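Local coordinates for protein N-terminal domain of PorA (28-171) (PDB 6KJK) that is the N-terminal domain of a type IX secretion system cargo protein that affects PorXY-SigP signaling, at residues Thr19-Thr23 with Glu33-Lys37. Residue numbers count along the deposited sequence, not the author numbering.
Sequences TVDIT and EMKFK
Strand 19-22 and strand 33-37 belong to two different sheets and pack mainly through apolar side chains, some of them against backbone atoms, with no hydrogen bond between them. Both are extended. Their axes come within 8.0 Å and run roughly antiparallel, at 146°. The nearest CA atoms are those of I22 and F36, 6.7 Å apart. V20 points toward strand 33-37 with chi1 t. V20 CG1 meets the edge of the F36 ring, 4.0 Å from F36 CE1. D21 faces away, and its OD2 forms a salt bridge with K132. I22 also points toward strand 33-37, as an m,m rotamer. I22 CG1 lies 4.2 Å from F36 CB, and I22 CD1 4.1 Å from F36 CA. I22 CG2 reaches K35 O at 3.7 Å and M34 CE at 4.2 Å. M34 (chi1 m, chi2 t, chi3 p) extends its methyl to the end of strand 19-22, with M34 CE 3.4 Å from I22 O and 3.6 Å from T23 C. M34 touches F131 and F36 touches I129, both of strand 125-133, which pairs in parallel with edge strand 18-22. This is apolar packing between the facing sheets of a beta-sandwich, at one margin of its core.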
loop_
_atom_site.group_PDB
_atom_site.type_symbol
_atom_site.label_atom_id
_atom_site.label_comp_id
_atom_site.label_asym_id
_atom_site.label_seq_id
_atom_site.Cartn_x
_atom_site.Cartn_y
_atom_site.Cartn_z
ATOM N N THR A 19 -7.205 0.181 -8.970
ATOM C CA THR A 19 -7.728 0.714 -7.722
ATOM C C THR A 19 -8.367 -0.414 -6.922
ATOM O O THR A 19 -9.154 -1.204 -7.465
ATOM C CB THR A 19 -8.726 1.853 -7.956
ATOM O OG1 THR A 19 -8.044 2.919 -8.626
ATOM C CG2 THR A 19 -9.277 2.354 -6.631
ATOM N N VAL A 20 -7.983 -0.524 -5.660
ATOM C CA VAL A 20 -8.428 -1.557 -4.739
ATOM C C VAL A 20 -9.155 -0.871 -3.600
ATOM O O VAL A 20 -8.577 0.002 -2.921
ATOM C CB VAL A 20 -7.242 -2.367 -4.183
ATOM C CG1 VAL A 20 -7.728 -3.317 -3.077
ATOM C CG2 VAL A 20 -6.582 -3.170 -5.294
ATOM N N ASP A 21 -10.404 -1.264 -3.373
ATOM C CA ASP A 21 -11.209 -0.715 -2.289
ATOM C C ASP A 21 -11.191 -1.673 -1.106
ATOM O O ASP A 21 -11.464 -2.873 -1.264
ATOM C CB ASP A 21 -12.674 -0.514 -2.713
ATOM C CG ASP A 21 -12.883 0.657 -3.659
ATOM O OD1 ASP A 21 -11.967 1.454 -3.933
ATOM O OD2 ASP A 21 -14.030 0.783 -4.155
ATOM N N ILE A 22 -10.836 -1.169 0.054
ATOM C CA ILE A 22 -10.846 -1.907 1.301
ATOM C C ILE A 22 -11.987 -1.322 2.124
ATOM O O ILE A 22 -12.086 -0.096 2.256
ATOM C CB ILE A 22 -9.508 -1.710 2.038
ATOM C CG1 ILE A 22 -8.302 -2.215 1.211
ATOM C CG2 ILE A 22 -9.547 -2.353 3.417
ATOM C CD1 ILE A 22 -8.253 -3.687 1.010
ATOM N N THR A 23 -12.866 -2.178 2.640
ATOM C CA THR A 23 -13.986 -1.742 3.460
ATOM C C THR A 23 -13.964 -2.330 4.855
ATOM O O THR A 23 -14.631 -1.805 5.738
ATOM C CB THR A 23 -15.311 -2.146 2.796
ATOM O OG1 THR A 23 -15.291 -3.571 2.594
ATOM C CG2 THR A 23 -15.496 -1.457 1.465
ATOM N N GLU A 33 -8.849 0.314 12.518
ATOM C CA GLU A 33 -7.734 -0.076 11.660
ATOM C C GLU A 33 -8.287 -0.737 10.413
ATOM O O GLU A 33 -9.168 -1.601 10.507
ATOM C CB GLU A 33 -6.759 -1.018 12.369
ATOM C CG GLU A 33 -5.503 -1.300 11.548
ATOM C CD GLU A 33 -4.579 -2.318 12.177
ATOM O OE1 GLU A 33 -4.573 -3.482 11.712
ATOM O OE2 GLU A 33 -3.845 -1.948 13.118
ATOM N N MET A 34 -7.789 -0.324 9.249
ATOM C CA MET A 34 -8.081 -0.961 7.977
ATOM C C MET A 34 -6.760 -1.374 7.355
ATOM O O MET A 34 -5.735 -0.707 7.552
ATOM C CB MET A 34 -8.832 -0.002 7.052
ATOM C CG MET A 34 -10.107 0.486 7.727
ATOM S SD MET A 34 -11.117 1.598 6.744
ATOM C CE MET A 34 -11.793 0.434 5.555
ATOM N N LYS A 35 -6.750 -2.479 6.613
ATOM C CA LYS A 35 -5.481 -2.992 6.109
ATOM C C LYS A 35 -5.593 -3.466 4.678
ATOM O O LYS A 35 -6.479 -4.264 4.349
ATOM C CB LYS A 35 -4.983 -4.124 6.991
ATOM C CG LYS A 35 -3.670 -4.716 6.539
ATOM C CD LYS A 35 -3.374 -5.903 7.426
ATOM C CE LYS A 35 -1.913 -6.006 7.777
ATOM N NZ LYS A 35 -1.506 -7.427 8.012
ATOM N N PHE A 36 -4.672 -3.013 3.840
ATOM C CA PHE A 36 -4.450 -3.552 2.505
ATOM C C PHE A 36 -3.290 -4.527 2.558
ATOM O O PHE A 36 -2.271 -4.265 3.205
ATOM C CB PHE A 36 -4.085 -2.398 1.558
ATOM C CG PHE A 36 -3.531 -2.842 0.241
ATOM C CD1 PHE A 36 -4.372 -3.108 -0.819
ATOM C CD2 PHE A 36 -2.181 -3.028 0.055
ATOM C CE1 PHE A 36 -3.875 -3.527 -2.025
ATOM C CE2 PHE A 36 -1.675 -3.456 -1.151
ATOM C CZ PHE A 36 -2.530 -3.694 -2.203
ATOM N N LYS A 37 -3.457 -5.663 1.887
ATOM C CA LYS A 37 -2.413 -6.675 1.809
ATOM C C LYS A 37 -2.257 -7.124 0.366
ATOM O O LYS A 37 -3.251 -7.392 -0.321
ATOM C CB LYS A 37 -2.746 -7.920 2.666
ATOM C CG LYS A 37 -2.560 -7.714 4.175
ATOM C CD LYS A 37 -3.068 -8.943 4.925
ATOM C CE LYS A 37 -2.171 -10.138 4.636
ATOM N NZ LYS A 37 -2.192 -11.147 5.735
#